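PDB 3GMF: protein-disulfide isomerase from Novosphingobium aromaticivorans, which probably acts as a thioredoxin-fold thiol-disulfide oxidoreductase that forms or rearranges disulfide bonds in other proteins. Local coordinates for residues A85-S89 against F126-M130. Where two conformers were deposited one is given. Residues are numbered along the deposited sequence.
Sequences AFMRS and FYDFM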
loop_
_atom_site.group_PDB
_atom_site.type_symbol
_atom_site.label_atom_id
_atom_site.label_comp_id
_atom_site.label_asym_id
_atom_site.label_seq_id
_atom_site.Cartn_x
_atom_site.Cartn_y
_atom_site.Cartn_z
ATOM N N ALA A 85 2.834 -8.715 2.975
ATOM C CA ALA A 85 4.222 -9.180 2.824
ATOM C C ALA A 85 5.203 -8.032 2.534
ATOM O O ALA A 85 6.216 -7.890 3.225
ATOM C CB ALA A 85 4.330 -10.265 1.746
ATOM N N PHE A 86 4.878 -7.198 1.547
ATOM C CA PHE A 86 5.697 -5.994 1.289
ATOM C C PHE A 86 5.812 -5.078 2.490
ATOM O O PHE A 86 6.900 -4.537 2.757
ATOM C CB PHE A 86 5.187 -5.205 0.086
ATOM C CG PHE A 86 5.669 -5.724 -1.233
ATOM C CD1 PHE A 86 6.983 -5.503 -1.659
ATOM C CD2 PHE A 86 4.793 -6.426 -2.072
ATOM C CE1 PHE A 86 7.409 -5.964 -2.905
ATOM C CE2 PHE A 86 5.200 -6.898 -3.304
ATOM C CZ PHE A 86 6.524 -6.683 -3.728
ATOM N N MET A 87 4.706 -4.903 3.221
ATOM C CA MET A 87 4.721 -4.035 4.396
ATOM C C MET A 87 5.491 -4.658 5.554
ATOM O O MET A 87 6.349 -4.001 6.145
ATOM C CB MET A 87 3.305 -3.671 4.852
ATOM C CG MET A 87 2.611 -2.644 3.986
ATOM S SD MET A 87 3.452 -1.017 3.847
ATOM C CE MET A 87 2.096 -0.150 3.084
ATOM N N ARG A 88 5.180 -5.918 5.883
ATOM C CA ARG A 88 5.875 -6.607 6.971
ATOM C C ARG A 88 7.364 -6.805 6.709
ATOM O O ARG A 88 8.178 -6.688 7.634
ATOM C CB ARG A 88 5.218 -7.964 7.286
ATOM C CG ARG A 88 3.906 -7.817 8.023
ATOM C CD ARG A 88 3.431 -9.186 8.528
ATOM N NE ARG A 88 2.409 -9.046 9.559
ATOM C CZ ARG A 88 2.665 -9.026 10.866
ATOM N NH1 ARG A 88 1.671 -8.894 11.734
ATOM N NH2 ARG A 88 3.910 -9.138 11.306
ATOM N N SER A 89 7.733 -7.065 5.460
ATOM C CA SER A 89 9.133 -7.334 5.135
ATOM C C SER A 89 9.858 -6.114 4.567
ATOM O O SER A 89 10.913 -6.256 3.938
ATOM C CB SER A 89 9.259 -8.520 4.174
ATOM O OG SER A 89 8.857 -8.159 2.866
ATOM N N PHE A 126 13.349 -6.937 -7.028
ATOM C CA PHE A 126 11.953 -7.380 -6.976
ATOM C C PHE A 126 11.701 -8.673 -7.784
ATOM O O PHE A 126 10.751 -9.414 -7.520
ATOM C CB PHE A 126 11.036 -6.239 -7.435
ATOM C CG PHE A 126 10.900 -5.128 -6.422
ATOM C CD1 PHE A 126 11.115 -5.363 -5.062
ATOM C CD2 PHE A 126 10.507 -3.845 -6.828
ATOM C CE1 PHE A 126 10.960 -4.329 -4.105
ATOM C CE2 PHE A 126 10.346 -2.817 -5.898
ATOM C CZ PHE A 126 10.576 -3.058 -4.527
ATOM N N TYR A 127 12.550 -8.927 -8.774
ATOM C CA TYR A 127 12.481 -10.178 -9.532
ATOM C C TYR A 127 12.689 -11.375 -8.603
ATOM O O TYR A 127 11.864 -12.286 -8.603
ATOM C CB TYR A 127 13.470 -10.168 -10.706
ATOM C CG TYR A 127 13.254 -9.009 -11.654
ATOM C CD1 TYR A 127 12.245 -9.047 -12.617
ATOM C CD2 TYR A 127 14.051 -7.863 -11.575
ATOM C CE1 TYR A 127 12.028 -7.971 -13.480
ATOM C CE2 TYR A 127 13.848 -6.783 -12.439
ATOM C CZ TYR A 127 12.829 -6.849 -13.388
ATOM O OH TYR A 127 12.640 -5.783 -14.243
ATOM N N ASP A 128 13.749 -11.334 -7.786
ATOM C CA ASP A 128 14.018 -12.368 -6.774
ATOM C C ASP A 128 12.952 -12.437 -5.672
ATOM O O ASP A 128 12.507 -13.529 -5.311
ATOM C CB ASP A 128 15.416 -12.183 -6.151
ATOM C CG ASP A 128 16.552 -12.563 -7.107
ATOM O OD1 ASP A 128 16.285 -13.025 -8.238
ATOM O OD2 ASP A 128 17.730 -12.387 -6.723
ATOM N N PHE A 129 12.541 -11.276 -5.149
ATOM C CA PHE A 129 11.480 -11.190 -4.145
ATOM C C PHE A 129 10.181 -11.877 -4.614
ATOM O O PHE A 129 9.552 -12.632 -3.863
ATOM C CB PHE A 129 11.203 -9.707 -3.783
ATOM C CG PHE A 129 10.304 -9.519 -2.584
ATOM C CD1 PHE A 129 10.843 -9.440 -1.302
ATOM C CD2 PHE A 129 8.924 -9.391 -2.734
ATOM C CE1 PHE A 129 10.023 -9.258 -0.191
ATOM C CE2 PHE A 129 8.103 -9.217 -1.633
ATOM C CZ PHE A 129 8.650 -9.145 -0.357
ATOM N N MET A 130 9.787 -11.620 -5.854
ATOM C CA MET A 130 8.528 -12.155 -6.379
ATOM C C MET A 130 8.637 -13.590 -6.906
ATOM O O MET A 130 7.642 -14.328 -6.912
ATOM C CB MET A 130 7.939 -11.205 -7.416
ATOM C CG MET A 130 7.393 -9.919 -6.775
ATOM S SD MET A 130 6.209 -10.163 -5.432
ATOM C CE MET A 130 4.909 -11.069 -6.266
#
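An aromatic cluster of Phe86, Phe126 and Phe129 joins the end of helix 76-88 to the short helix 126-131, inside the helical part that, as in DsbA-like proteins, is inserted into the thioredoxin fold between strands 51-57 and 171-174. The backbones stay well apart, 9.5 Å between Phe86 CA and Phe129 CA, and no hydrogen bond crosses; every close contact is between side chains. Ala85 points its CB toward helix 126-131 but makes no contact. Phe86 does most of the work on its side: its CA-to-CB bond points sideways, yet its ring reaches the other helix, touching Phe126, Phe129 and Met130. Phe129 lies over one face of it in an offset stack, centroids 4.7 Å apart and planes tilted by 30°, with CE1 of Phe86 3.6 Å from CE2 of Phe129. The edge of Phe86 meets the face of Phe126 in a T-shaped pair, planes at 90° and centroids 5.9 Å apart. Met130 adds an oblique Met-aromatic contact, its SD 3.9 Å from Phe86 CZ. Trp93 packs edge-to-face with all three phenylalanines, and Val67 of helix 62-73 touches Phe86 and Phe126. Met87 turns instead to helix 28-46, where it touches Cys30 of a CxxC pair probably corresponding to the thioredoxin-type redox site; Arg88 also leans on that helix, through Ile35. Helix 76-88 ends at Ser89, whose OG, in the conformer given, donates a hydrogen bond to Ala85 O (2.7 Å); the same OG sits at the edge of the Phe129 ring, 3.4 Å from its CZ.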